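Local coordinates for protein XRE family transcriptional regulator (Enterobacter cloacae subsp. cloacae, PDB 6B8W) that probably regulates transcription by binding DNA, and is represented here by its Mn(2+)-binding cupin domain, at residues A[3-8]-A[18-23]; A[39-44]-A[87-92]; A[50-55]-A[75-80]. All blocks are in the same frame, centred on the assembly; numbering follows the deposited sequence.

From the N terminus, contact 1 forms first: strand 3-7 runs out, the chain loops round, and 18-23 returns beside it as a hairpin at one edge of the five-stranded sheet. Contact 1 is complete before contact 2 begins. Segment 39-44 then waits for 87-92, and in the interval the chain builds contact 3, where 75-80 comes back against 50-55 in the opposing four-stranded sheet. Contact 3 therefore falls wholly within the long excursion closed by contact 2. Contacts 1 and 2 are joined edge to edge, because strands 17-24 and 85-92 are neighbours; contacts 2 and 3 meet across the cupin interior, where E41 faces H75 and Y77.

Contact 1 (A[3-8]-A[18-23]); sequences MVVKPL and DHFSII
Strand 3-7 and strand 18-23 form an antiparallel hairpin, their short axes at 150°, that lies along one margin of the five-stranded cupin sheet. At the end nearest the connecting loop, L8 N donates to H19 O at 2.8 Å, and the L8 side chain packs there on H19 and S21. CB sits over one face of the H19 ring, offset toward its rim. With CG anti to the carbonyl carbon (chi1 -80°), the chain next reaches S21, where L8 CG lies 3.8 Å from S21 CB. The near-anti chi2 of 162° then parts the methyls: L8 CD1 presses on the imidazole, 3.3 Å from H19 NE2, while CD2 leans toward S21 CB. S21 OG is engaged by H86 on the next strand.

On the other face, which carries V5, P7, F20 and I22, M3 stretches out with CG anti to its backbone N and crosses I22 obliquely. In one of two modelled I22 conformers, M3 CE approaches I22 CG2 to 3.4 Å, tight for two carbons. V5 CG1 lies 4.0 Å from both I22 CG1 and F20 CD1.

Between the strands a water donates to V4 O and S21 O, at 2.9 Å each. Each carbonyl also accepts a cross-strand amide, from I23 and K6 respectively, so each oxygen has two donors, and the water completes the backbone bonding where the two carbonyls lie close.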
ATOM      1  N   MET A   3      -6.046  -5.291  17.887  1.00 49.02           N
ATOM      2  CA  MET A   3      -5.841  -4.554  16.645  1.00 46.59           C
ATOM      3  C   MET A   3      -4.971  -3.321  16.910  1.00 46.05           C
ATOM      4  O   MET A   3      -5.291  -2.509  17.790  1.00 48.11           O
ATOM      5  CB  MET A   3      -7.193  -4.125  16.067  1.00 47.15           C
ATOM      6  CG  MET A   3      -7.140  -3.717  14.602  1.00 48.64           C
ATOM      7  SD  MET A   3      -8.741  -3.122  14.021  1.00 52.76           S
ATOM      8  CE  MET A   3      -8.662  -3.282  12.241  1.00 51.68           C
ATOM      9  N   VAL A   4      -3.870  -3.199  16.168  1.00 42.99           N
ATOM     10  CA  VAL A   4      -2.966  -2.047  16.283  1.00 42.07           C
ATOM     11  C   VAL A   4      -2.958  -1.346  14.936  1.00 39.50           C
ATOM     12  O   VAL A   4      -2.593  -1.944  13.917  1.00 35.35           O
ATOM     13  CB  VAL A   4      -1.534  -2.457  16.667  1.00 44.85           C
ATOM     14  CG1 VAL A   4      -0.591  -1.252  16.626  1.00 46.13           C
ATOM     15  CG2 VAL A   4      -1.520  -3.094  18.048  1.00 48.30           C
ATOM     16  N   VAL A   5      -3.357  -0.075  14.946  1.00 40.14           N
ATOM     17  CA  VAL A   5      -3.447   0.735  13.741  1.00 39.66           C
ATOM     18  C   VAL A   5      -2.391   1.832  13.785  1.00 41.15           C
ATOM     19  O   VAL A   5      -2.216   2.507  14.799  1.00 43.89           O
ATOM     20  CB  VAL A   5      -4.836   1.386  13.613  1.00 39.47           C
ATOM     21  CG1 VAL A   5      -4.993   2.060  12.255  1.00 37.28           C
ATOM     22  CG2 VAL A   5      -5.917   0.338  13.827  1.00 40.67           C
ATOM     23  N   LYS A   6      -1.730   2.017  12.656  1.00 41.91           N
ATOM     24  CA  LYS A   6      -0.666   2.992  12.474  1.00 43.70           C
ATOM     25  C   LYS A   6      -0.822   3.680  11.099  1.00 41.66           C
ATOM     26  O   LYS A   6      -0.888   3.002  10.076  1.00 36.19           O
ATOM     27  CB  LYS A   6       0.671   2.235  12.558  1.00 47.67           C
ATOM     28  CG  LYS A   6       1.826   2.833  11.789  1.00 51.01           C
ATOM     29  CD  LYS A   6       3.043   1.911  11.794  1.00 55.11           C
ATOM     30  CE  LYS A   6       4.041   2.316  10.712  1.00 56.62           C
ATOM     31  NZ  LYS A   6       4.340   3.777  10.724  1.00 57.27           N
ATOM     32  N   PRO A   7      -0.888   5.025  11.068  1.00 41.71           N
ATOM     33  CA  PRO A   7      -0.947   5.662   9.750  1.00 40.64           C
ATOM     34  C   PRO A   7       0.426   5.557   9.057  1.00 39.31           C
ATOM     35  O   PRO A   7       1.446   5.800   9.707  1.00 37.77           O
ATOM     36  CB  PRO A   7      -1.256   7.117  10.087  1.00 42.53           C
ATOM     37  CG  PRO A   7      -0.642   7.321  11.432  1.00 45.10           C
ATOM     38  CD  PRO A   7      -0.819   6.018  12.160  1.00 44.73           C
ATOM     39  N   LEU A   8       0.462   5.164   7.785  1.00 35.79           N
ATOM     40  CA  LEU A   8       1.753   5.072   7.077  1.00 37.40           C
ATOM     41  C   LEU A   8       2.237   6.449   6.654  1.00 35.21           C
ATOM     42  O   LEU A   8       3.421   6.700   6.532  1.00 38.06           O
ATOM     43  CB  LEU A   8       1.664   4.135   5.870  1.00 38.30           C
ATOM     44  CG  LEU A   8       1.766   2.651   6.203  1.00 41.17           C
ATOM     45  CD1 LEU A   8       1.234   1.785   5.074  1.00 43.03           C
ATOM     46  CD2 LEU A   8       3.203   2.273   6.535  1.00 44.35           C
ATOM     47  N   ASP A  18      -6.078   8.547   3.049  1.00 28.84           N
ATOM     48  CA  ASP A  18      -5.465   7.986   4.242  1.00 28.90           C
ATOM     49  C   ASP A  18      -4.908   6.626   3.865  1.00 27.27           C
ATOM     50  O   ASP A  18      -5.415   5.951   2.977  1.00 27.50           O
ATOM     51  CB  ASP A  18      -6.471   7.847   5.400  1.00 30.51           C
ATOM     52  CG  ASP A  18      -6.424   8.997   6.384  1.00 32.04           C
ATOM     53  OD1 ASP A  18      -5.337   9.585   6.595  1.00 33.77           O
ATOM     54  OD2 ASP A  18      -7.478   9.272   7.009  1.00 35.03           O
ATOM     55  N   HIS A  19      -3.870   6.221   4.566  1.00 27.49           N
ATOM     56  CA  HIS A  19      -3.181   4.968   4.295  1.00 27.15           C
ATOM     57  C   HIS A  19      -2.771   4.435   5.679  1.00 28.02           C
ATOM     58  O   HIS A  19      -1.894   5.003   6.342  1.00 30.05           O
ATOM     59  CB  HIS A  19      -1.954   5.276   3.453  1.00 27.69           C
ATOM     60  CG  HIS A  19      -1.290   4.078   2.872  1.00 29.07           C
ATOM     61  ND1 HIS A  19      -0.515   4.146   1.738  1.00 30.76           N
ATOM     62  CD2 HIS A  19      -1.335   2.772   3.217  1.00 31.31           C
ATOM     63  CE1 HIS A  19      -0.078   2.934   1.434  1.00 32.02           C
ATOM     64  NE2 HIS A  19      -0.551   2.085   2.322  1.00 30.88           N
ATOM     65  N   PHE A  20      -3.426   3.368   6.108  1.00 28.77           N
ATOM     66  CA  PHE A  20      -3.199   2.794   7.401  1.00 29.01           C
ATOM     67  C   PHE A  20      -2.543   1.444   7.299  1.00 28.04           C
ATOM     68  O   PHE A  20      -2.803   0.686   6.372  1.00 26.34           O
ATOM     69  CB  PHE A  20      -4.549   2.601   8.118  1.00 30.40           C
ATOM     70  CG  PHE A  20      -5.312   3.866   8.313  1.00 32.24           C
ATOM     71  CD1 PHE A  20      -4.903   4.790   9.277  1.00 34.96           C
ATOM     72  CD2 PHE A  20      -6.443   4.140   7.558  1.00 33.11           C
ATOM     73  CE1 PHE A  20      -5.605   5.973   9.466  1.00 36.14           C
ATOM     74  CE2 PHE A  20      -7.153   5.315   7.746  1.00 34.65           C
ATOM     75  CZ  PHE A  20      -6.732   6.235   8.703  1.00 34.93           C
ATOM     76  N   SER A  21      -1.721   1.144   8.291  1.00 28.54           N
ATOM     77  CA  SER A  21      -1.082  -0.141   8.433  1.00 28.98           C
ATOM     78  C   SER A  21      -1.708  -0.753   9.689  1.00 29.10           C
ATOM     79  O   SER A  21      -1.608  -0.171  10.787  1.00 29.24           O
ATOM     80  CB  SER A  21       0.420   0.030   8.602  1.00 30.15           C
ATOM     81  OG  SER A  21       1.002  -1.220   8.873  1.00 32.08           O
ATOM     82  N   ILE A  22      -2.290  -1.938   9.535  0.60 28.12           N
ATOM     83  CA  ILE A  22      -3.039  -2.584  10.610  0.60 28.17           C
ATOM     84  C   ILE A  22      -2.546  -3.994  10.880  0.60 27.96           C
ATOM     85  O   ILE A  22      -2.329  -4.762   9.952  0.60 28.45           O
ATOM     86  CB  ILE A  22      -4.527  -2.642  10.219  0.60 27.28           C
ATOM     87  CG1 ILE A  22      -5.050  -1.219   9.935  0.60 26.78           C
ATOM     88  CG2 ILE A  22      -5.360  -3.355  11.290  0.60 27.91           C
ATOM     89  CD1 ILE A  22      -6.477  -1.161   9.434  0.60 26.00           C
ATOM     90  N   ILE A  23      -2.370  -4.323  12.155  1.00 27.83           N
ATOM     91  CA  ILE A  23      -1.974  -5.667  12.563  1.00 28.28           C
ATOM     92  C   ILE A  23      -3.139  -6.206  13.420  1.00 28.86           C
ATOM     93  O   ILE A  23      -3.507  -5.602  14.428  1.00 29.49           O
ATOM     94  CB  ILE A  23      -0.667  -5.700  13.320  1.00 30.03           C
ATOM     95  CG1 ILE A  23       0.462  -5.165  12.409  1.00 31.07           C
ATOM     96  CG2 ILE A  23      -0.364  -7.132  13.757  1.00 31.08           C
ATOM     97  CD1 ILE A  23       1.815  -5.022  13.076  1.00 32.78           C
TER
HETATM   98  O   HOH W   1       0.008  -1.363  12.887  1.00 45.01           O

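Contact 2 (A[39-44]-A[87-92]); sequences VIEHVV and FHSLIH
The imidazoles of H42 and H92 share one water, which lies in the plane of both rings at their ND1 edges, 2.8 Å from H42 ND1 and 2.7 Å from H92 ND1. The same water donates to I40 O, and more weakly to L90 O. The second subunit completes this aromatic cluster: its F9 and F17 make edge-to-face contacts with H42, and its H92 pairs with this one through NE2. At the other end, the ring of F87 lies almost parallel to that of Y77, and V43 CG1 meets F87 CD2 obliquely.

These groups project from adjacent antiparallel strands of the cupin beta-sandwich, 40-44 and 87-92, whose backbones are joined by three hydrogen-bonded pairs, I40 with H92, H42 with L90 and V44 with H88. I40, H42, V44, H88, L90 and H92 share one face, where H42, V44, L90 and H92 touch the second subunit; E41, V43, S89 and I91 turn into the cupin interior.

There E41, a Mn(2+) ligand although no metal is bound in this chain, extends with CG anti to its backbone N (chi1 177°). I91 CD1 folds against its stem, 3.6 Å from E41 CG, so the carboxylate is carried on a packed hydrocarbon base. H75 NE2 bonds weakly to E41 OE1. Y77 OH bonds to E41 OE2, and with the S89 hydroxyl on the same oxygen the charged form is probably favoured. S89 OG donates to E41 OE2 at 2.7 Å from above the carboxylate plane, about 60° out of it.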
ATOM      1  N   VAL A  39     -17.054   7.019   0.037  1.00 25.78           N
ATOM      2  CA  VAL A  39     -15.682   6.618   0.378  1.00 25.93           C
ATOM      3  C   VAL A  39     -15.341   5.269  -0.273  1.00 26.18           C
ATOM      4  O   VAL A  39     -16.174   4.347  -0.308  1.00 25.44           O
ATOM      5  CB  VAL A  39     -15.502   6.518   1.911  1.00 26.28           C
ATOM      6  CG1 VAL A  39     -14.314   5.645   2.301  1.00 27.16           C
ATOM      7  CG2 VAL A  39     -15.397   7.907   2.517  1.00 25.83           C
ATOM      8  N   ILE A  40     -14.132   5.177  -0.820  1.00 26.31           N
ATOM      9  CA  ILE A  40     -13.638   3.934  -1.387  1.00 27.40           C
ATOM     10  C   ILE A  40     -12.512   3.438  -0.476  1.00 25.99           C
ATOM     11  O   ILE A  40     -11.677   4.219  -0.050  1.00 26.44           O
ATOM     12  CB  ILE A  40     -13.105   4.087  -2.811  1.00 27.84           C
ATOM     13  CG1 ILE A  40     -14.177   4.626  -3.750  1.00 29.55           C
ATOM     14  CG2 ILE A  40     -12.562   2.741  -3.328  1.00 28.35           C
ATOM     15  CD1 ILE A  40     -15.390   3.722  -3.939  1.00 30.37           C
ATOM     16  N   GLU A  41     -12.530   2.144  -0.177  1.00 25.24           N
ATOM     17  CA  GLU A  41     -11.504   1.503   0.605  1.00 25.75           C
ATOM     18  C   GLU A  41     -10.808   0.382  -0.201  1.00 25.77           C
ATOM     19  O   GLU A  41     -11.449  -0.336  -0.987  1.00 25.47           O
ATOM     20  CB  GLU A  41     -12.056   0.958   1.932  1.00 26.60           C
ATOM     21  CG  GLU A  41     -11.003   0.213   2.753  1.00 27.27           C
ATOM     22  CD  GLU A  41     -11.377  -0.118   4.197  1.00 28.71           C
ATOM     23  OE1 GLU A  41     -12.473   0.268   4.678  1.00 30.01           O
ATOM     24  OE2 GLU A  41     -10.538  -0.793   4.861  1.00 28.56           O
ATOM     25  N   HIS A  42      -9.487   0.289  -0.037  1.00 25.03           N
ATOM     26  CA  HIS A  42      -8.699  -0.806  -0.610  1.00 24.95           C
ATOM     27  C   HIS A  42      -8.045  -1.500   0.583  1.00 24.98           C
ATOM     28  O   HIS A  42      -7.525  -0.848   1.476  1.00 26.83           O
ATOM     29  CB  HIS A  42      -7.548  -0.335  -1.524  1.00 25.54           C
ATOM     30  CG  HIS A  42      -7.965   0.256  -2.833  1.00 26.70           C
ATOM     31  ND1 HIS A  42      -8.426   1.548  -2.955  1.00 27.08           N
ATOM     32  CD2 HIS A  42      -7.920  -0.247  -4.094  1.00 27.24           C
ATOM     33  CE1 HIS A  42      -8.673   1.809  -4.227  1.00 27.87           C
ATOM     34  NE2 HIS A  42      -8.374   0.736  -4.941  1.00 27.50           N
ATOM     35  N   VAL A  43      -8.084  -2.815   0.593  1.00 24.09           N
ATOM     36  CA  VAL A  43      -7.370  -3.609   1.579  1.00 24.02           C
ATOM     37  C   VAL A  43      -6.381  -4.448   0.777  1.00 23.87           C
ATOM     38  O   VAL A  43      -6.755  -5.038  -0.256  1.00 23.25           O
ATOM     39  CB  VAL A  43      -8.308  -4.529   2.368  1.00 24.67           C
ATOM     40  CG1 VAL A  43      -7.536  -5.598   3.134  1.00 25.39           C
ATOM     41  CG2 VAL A  43      -9.145  -3.704   3.336  1.00 24.97           C
ATOM     42  N   VAL A  44      -5.127  -4.450   1.225  0.60 23.85           N
ATOM     43  CA  VAL A  44      -4.063  -5.258   0.635  0.60 23.86           C
ATOM     44  C   VAL A  44      -3.376  -5.976   1.784  0.60 23.66           C
ATOM     45  O   VAL A  44      -2.979  -5.343   2.766  0.60 23.80           O
ATOM     46  CB  VAL A  44      -3.014  -4.405  -0.109  0.60 25.02           C
ATOM     47  CG1 VAL A  44      -1.875  -5.282  -0.628  0.60 25.59           C
ATOM     48  CG2 VAL A  44      -3.660  -3.637  -1.250  0.60 25.61           C
ATOM     49  N   PHE A  87      -2.016  -5.902   7.316  1.00 24.74           N
ATOM     50  CA  PHE A  87      -2.590  -5.453   6.059  1.00 23.85           C
ATOM     51  C   PHE A  87      -2.609  -3.944   6.011  1.00 23.13           C
ATOM     52  O   PHE A  87      -2.372  -3.285   7.013  1.00 23.06           O
ATOM     53  CB  PHE A  87      -3.979  -6.050   5.812  1.00 23.19           C
ATOM     54  CG  PHE A  87      -5.024  -5.655   6.823  1.00 24.09           C
ATOM     55  CD1 PHE A  87      -5.148  -6.348   8.018  1.00 24.76           C
ATOM     56  CD2 PHE A  87      -5.904  -4.618   6.558  1.00 24.44           C
ATOM     57  CE1 PHE A  87      -6.119  -5.999   8.937  1.00 26.49           C
ATOM     58  CE2 PHE A  87      -6.885  -4.257   7.472  1.00 25.99           C
ATOM     59  CZ  PHE A  87      -7.004  -4.952   8.667  1.00 26.28           C
ATOM     60  N   HIS A  88      -2.787  -3.402   4.814  1.00 22.61           N
ATOM     61  CA  HIS A  88      -2.952  -1.967   4.666  1.00 23.28           C
ATOM     62  C   HIS A  88      -4.375  -1.686   4.281  1.00 23.81           C
ATOM     63  O   HIS A  88      -4.998  -2.460   3.539  1.00 23.95           O
ATOM     64  CB  HIS A  88      -2.081  -1.326   3.580  1.00 24.06           C
ATOM     65  CG  HIS A  88      -0.615  -1.387   3.830  1.00 25.39           C
ATOM     66  ND1 HIS A  88       0.304  -1.047   2.857  1.00 26.09           N
ATOM     67  CD2 HIS A  88       0.101  -1.784   4.905  1.00 26.07           C
ATOM     68  CE1 HIS A  88       1.522  -1.206   3.337  1.00 27.37           C
ATOM     69  NE2 HIS A  88       1.430  -1.667   4.570  1.00 26.39           N
ATOM     70  N   SER A  89      -4.879  -0.564   4.778  1.00 24.61           N
ATOM     71  CA  SER A  89      -6.205  -0.090   4.460  1.00 25.08           C
ATOM     72  C   SER A  89      -6.029   1.299   3.882  1.00 25.80           C
ATOM     73  O   SER A  89      -5.537   2.194   4.557  1.00 27.00           O
ATOM     74  CB  SER A  89      -7.081  -0.064   5.710  1.00 26.27           C
ATOM     75  OG  SER A  89      -8.283   0.650   5.470  1.00 28.25           O
ATOM     76  N   LEU A  90      -6.395   1.462   2.616  1.00 24.81           N
ATOM     77  CA  LEU A  90      -6.306   2.744   1.944  1.00 26.08           C
ATOM     78  C   LEU A  90      -7.703   3.302   1.827  1.00 25.67           C
ATOM     79  O   LEU A  90      -8.623   2.584   1.457  1.00 26.00           O
ATOM     80  CB  LEU A  90      -5.721   2.591   0.547  1.00 27.69           C
ATOM     81  CG  LEU A  90      -4.238   2.214   0.420  1.00 29.67           C
ATOM     82  CD1 LEU A  90      -3.936   0.839   0.963  1.00 30.06           C
ATOM     83  CD2 LEU A  90      -3.902   2.266  -1.058  1.00 31.80           C
ATOM     84  N   ILE A  91      -7.854   4.582   2.132  1.00 25.72           N
ATOM     85  CA  ILE A  91      -9.152   5.230   2.080  1.00 26.85           C
ATOM     86  C   ILE A  91      -9.095   6.468   1.205  1.00 26.09           C
ATOM     87  O   ILE A  91      -8.285   7.330   1.453  1.00 27.14           O
ATOM     88  CB  ILE A  91      -9.614   5.671   3.484  1.00 29.63           C
ATOM     89  CG1 ILE A  91      -9.670   4.483   4.469  1.00 32.54           C
ATOM     90  CG2 ILE A  91     -10.958   6.380   3.393  1.00 30.00           C
ATOM     91  CD1 ILE A  91     -10.772   3.474   4.200  1.00 33.58           C
ATOM     92  N   HIS A  92      -9.937   6.523   0.175  1.00 25.41           N
ATOM     93  CA  HIS A  92     -10.073   7.708  -0.674  1.00 25.31           C
ATOM     94  C   HIS A  92     -11.439   8.339  -0.337  1.00 25.17           C
ATOM     95  O   HIS A  92     -12.489   7.702  -0.508  1.00 25.86           O
ATOM     96  CB  HIS A  92      -9.972   7.352  -2.161  1.00 24.84           C
ATOM     97  CG  HIS A  92      -8.576   7.069  -2.619  1.00 25.00           C
ATOM     98  ND1 HIS A  92      -7.969   5.846  -2.445  1.00 24.01           N
ATOM     99  CD2 HIS A  92      -7.668   7.857  -3.248  1.00 26.61           C
ATOM    100  CE1 HIS A  92      -6.738   5.900  -2.932  1.00 26.54           C
ATOM    101  NE2 HIS A  92      -6.535   7.106  -3.430  1.00 25.77           N
TER
HETATM  102  O   HOH W   2      -9.113   3.649  -1.316  1.00 28.67           O

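Contact 3 (A[50-55]-A[75-80]); sequences LEMKID and HAYRNS
E51, the residue most covered in this contact, lays its extended chain obliquely across R78. E51 OE1 accepts from R78 NE at 2.7 Å, forming a salt bridge, and from S80 OG at 2.5 Å; both donors arrive from above the carboxylate plane. Carboxylate and guanidinium are turned 48° apart, and R78 NH2 adds only a weak bond to the same oxygen. The bend at chi3 of R78 (64°) brings NE round to this position, and W58 meets the guanidinium in a cation-pi contact.

The strands beneath, 50-54 and 75-78, are antiparallel neighbours in the four-stranded sheet of the cupin fold. E51 and R78 form a hydrogen-bonded pair, E51 N reaching R78 O at 2.8 Å.

M52 points the other way, into the interior. Bent at chi2 and chi3, it runs alongside Y77 as an oblique Met-aromatic contact, with M52 SD 4.2 Å from the ring centroid and 3.2 Å from Y77 CD2. M52 CE continues to Y77 CE2, 3.6 Å away. Y77 and H75 are Mn(2+) ligands, although no metal is bound in this chain. Y77 OH bonds chiefly to E41 OE2; H75 NE2 bonds weakly to Y77 OH and E41 OE1, and H75 ND1 to K73 O.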
ATOM      1  N   LEU A  50      -5.840 -12.802   5.853  1.00 27.72           N
ATOM      2  CA  LEU A  50      -6.937 -11.991   6.331  1.00 26.96           C
ATOM      3  C   LEU A  50      -8.287 -12.466   5.795  1.00 26.22           C
ATOM      4  O   LEU A  50      -8.415 -12.814   4.618  1.00 27.39           O
ATOM      5  CB  LEU A  50      -6.727 -10.547   5.862  1.00 26.56           C
ATOM      6  CG  LEU A  50      -7.806  -9.524   6.243  1.00 25.58           C
ATOM      7  CD1 LEU A  50      -7.802  -9.309   7.742  1.00 26.33           C
ATOM      8  CD2 LEU A  50      -7.570  -8.203   5.523  1.00 24.94           C
ATOM      9  N   GLU A  51      -9.299 -12.435   6.645  1.00 25.25           N
ATOM     10  CA  GLU A  51     -10.652 -12.679   6.202  1.00 25.82           C
ATOM     11  C   GLU A  51     -11.365 -11.315   6.151  1.00 24.82           C
ATOM     12  O   GLU A  51     -11.279 -10.539   7.101  1.00 23.44           O
ATOM     13  CB  GLU A  51     -11.365 -13.634   7.150  1.00 27.37           C
ATOM     14  CG  GLU A  51     -10.849 -15.054   7.081  1.00 28.00           C
ATOM     15  CD  GLU A  51     -11.460 -15.960   8.147  1.00 30.83           C
ATOM     16  OE1 GLU A  51     -11.715 -15.492   9.289  1.00 30.04           O
ATOM     17  OE2 GLU A  51     -11.626 -17.175   7.863  1.00 32.66           O
ATOM     18  N   MET A  52     -12.017 -11.020   5.028  1.00 25.13           N
ATOM     19  CA  MET A  52     -12.784  -9.787   4.842  1.00 26.43           C
ATOM     20  C   MET A  52     -14.237 -10.142   4.586  1.00 26.11           C
ATOM     21  O   MET A  52     -14.529 -10.996   3.739  1.00 25.64           O
ATOM     22  CB  MET A  52     -12.319  -8.982   3.621  1.00 27.74           C
ATOM     23  CG  MET A  52     -11.026  -8.216   3.777  1.00 29.41           C
ATOM     24  SD  MET A  52     -11.035  -6.984   5.079  1.00 32.40           S
ATOM     25  CE  MET A  52     -12.331  -5.882   4.515  1.00 31.95           C
ATOM     26  N   LYS A  53     -15.130  -9.455   5.280  1.00 25.99           N
ATOM     27  CA  LYS A  53     -16.551  -9.622   5.085  1.00 27.01           C
ATOM     28  C   LYS A  53     -16.985  -8.365   4.330  1.00 26.94           C
ATOM     29  O   LYS A  53     -16.910  -7.268   4.863  1.00 25.28           O
ATOM     30  CB  LYS A  53     -17.305  -9.737   6.400  1.00 27.84           C
ATOM     31  CG  LYS A  53     -18.747 -10.145   6.203  1.00 29.40           C
ATOM     32  CD  LYS A  53     -19.500 -10.240   7.516  1.00 30.83           C
ATOM     33  CE  LYS A  53     -20.889 -10.818   7.285  1.00 33.40           C
ATOM     34  NZ  LYS A  53     -21.596 -10.958   8.584  1.00 34.53           N
ATOM     35  N   ILE A  54     -17.438  -8.549   3.100  1.00 27.36           N
ATOM     36  CA  ILE A  54     -17.835  -7.459   2.209  1.00 29.16           C
ATOM     37  C   ILE A  54     -19.129  -7.910   1.540  1.00 31.11           C
ATOM     38  O   ILE A  54     -19.233  -9.062   1.095  1.00 30.53           O
ATOM     39  CB  ILE A  54     -16.736  -7.235   1.141  1.00 29.87           C
ATOM     40  CG1 ILE A  54     -15.462  -6.696   1.797  1.00 29.98           C
ATOM     41  CG2 ILE A  54     -17.204  -6.280   0.050  1.00 31.17           C
ATOM     42  CD1 ILE A  54     -14.227  -6.839   0.956  1.00 30.32           C
ATOM     43  N   ASP A  55     -20.108  -7.009   1.474  1.00 32.11           N
ATOM     44  CA  ASP A  55     -21.430  -7.316   0.932  1.00 34.18           C
ATOM     45  C   ASP A  55     -22.037  -8.546   1.622  1.00 34.46           C
ATOM     46  O   ASP A  55     -22.697  -9.363   0.979  1.00 35.70           O
ATOM     47  CB  ASP A  55     -21.383  -7.498  -0.607  1.00 35.40           C
ATOM     48  CG  ASP A  55     -20.940  -6.223  -1.339  1.00 36.33           C
ATOM     49  OD1 ASP A  55     -21.326  -5.122  -0.908  1.00 36.46           O
ATOM     50  OD2 ASP A  55     -20.203  -6.317  -2.351  1.00 37.05           O
ATOM     51  N   HIS A  75     -18.649  -3.642   6.821  1.00 25.82           N
ATOM     52  CA  HIS A  75     -17.673  -4.669   6.464  1.00 25.31           C
ATOM     53  C   HIS A  75     -16.908  -5.020   7.707  1.00 24.68           C
ATOM     54  O   HIS A  75     -17.012  -4.305   8.709  1.00 24.47           O
ATOM     55  CB  HIS A  75     -16.752  -4.231   5.316  1.00 24.92           C
ATOM     56  CG  HIS A  75     -16.009  -2.954   5.545  1.00 24.28           C
ATOM     57  ND1 HIS A  75     -16.591  -1.713   5.376  1.00 24.79           N
ATOM     58  CD2 HIS A  75     -14.705  -2.719   5.831  1.00 24.09           C
ATOM     59  CE1 HIS A  75     -15.681  -0.773   5.593  1.00 24.68           C
ATOM     60  NE2 HIS A  75     -14.533  -1.359   5.874  1.00 23.70           N
ATOM     61  N   ALA A  76     -16.155  -6.113   7.638  1.00 23.45           N
ATOM     62  CA  ALA A  76     -15.456  -6.605   8.794  1.00 23.49           C
ATOM     63  C   ALA A  76     -14.140  -7.230   8.418  1.00 23.31           C
ATOM     64  O   ALA A  76     -13.938  -7.645   7.285  1.00 23.36           O
ATOM     65  CB  ALA A  76     -16.327  -7.601   9.537  1.00 24.51           C
ATOM     66  N   TYR A  77     -13.249  -7.283   9.395  1.00 23.76           N
ATOM     67  CA  TYR A  77     -11.927  -7.806   9.212  1.00 25.07           C
ATOM     68  C   TYR A  77     -11.753  -8.872  10.277  1.00 24.40           C
ATOM     69  O   TYR A  77     -12.035  -8.616  11.430  1.00 25.38           O
ATOM     70  CB  TYR A  77     -10.883  -6.696   9.444  1.00 25.86           C
ATOM     71  CG  TYR A  77     -11.151  -5.369   8.742  1.00 27.00           C
ATOM     72  CD1 TYR A  77     -12.013  -4.438   9.291  1.00 28.64           C
ATOM     73  CD2 TYR A  77     -10.482  -5.017   7.582  1.00 28.44           C
ATOM     74  CE1 TYR A  77     -12.249  -3.213   8.678  1.00 29.89           C
ATOM     75  CE2 TYR A  77     -10.699  -3.783   6.964  1.00 28.23           C
ATOM     76  CZ  TYR A  77     -11.587  -2.890   7.514  1.00 28.77           C
ATOM     77  OH  TYR A  77     -11.827  -1.651   6.928  1.00 30.04           O
ATOM     78  N   ARG A  78     -11.245 -10.035   9.899  1.00 24.07           N
ATOM     79  CA  ARG A  78     -11.092 -11.112  10.854  1.00 25.27           C
ATOM     80  C   ARG A  78      -9.828 -11.908  10.591  1.00 25.67           C
ATOM     81  O   ARG A  78      -9.455 -12.128   9.441  1.00 25.43           O
ATOM     82  CB  ARG A  78     -12.332 -12.019  10.804  1.00 24.74           C
ATOM     83  CG  ARG A  78     -12.397 -13.092  11.885  1.00 25.57           C
ATOM     84  CD  ARG A  78     -13.729 -13.838  11.867  1.00 26.14           C
ATOM     85  NE  ARG A  78     -13.923 -14.592  10.632  1.00 26.55           N
ATOM     86  CZ  ARG A  78     -15.026 -15.268  10.301  1.00 27.41           C
ATOM     87  NH1 ARG A  78     -16.087 -15.303  11.106  1.00 27.52           N
ATOM     88  NH2 ARG A  78     -15.061 -15.948   9.158  1.00 28.03           N
ATOM     89  N   ASN A  79      -9.178 -12.325  11.682  1.00 26.17           N
ATOM     90  CA  ASN A  79      -7.993 -13.168  11.610  1.00 26.13           C
ATOM     91  C   ASN A  79      -8.338 -14.521  12.193  1.00 26.62           C
ATOM     92  O   ASN A  79      -8.505 -14.641  13.403  1.00 27.53           O
ATOM     93  CB  ASN A  79      -6.842 -12.562  12.401  1.00 26.28           C
ATOM     94  CG  ASN A  79      -5.541 -13.333  12.220  1.00 27.06           C
ATOM     95  OD1 ASN A  79      -5.530 -14.394  11.601  1.00 27.11           O
ATOM     96  ND2 ASN A  79      -4.443 -12.805  12.759  1.00 26.91           N
ATOM     97  N   SER A  80      -8.487 -15.522  11.328  1.00 26.76           N
ATOM     98  CA  SER A  80      -8.757 -16.903  11.753  1.00 28.89           C
ATOM     99  C   SER A  80      -7.525 -17.808  11.664  1.00 28.91           C
ATOM    100  O   SER A  80      -7.648 -19.022  11.836  1.00 28.69           O
ATOM    101  CB  SER A  80      -9.913 -17.503  10.975  1.00 28.69           C
ATOM    102  OG  SER A  80     -11.105 -16.875  11.341  1.00 27.76           O
TER
HETATM  103  O   HOH W   3     -13.912 -16.858   6.493  1.00 48.99           O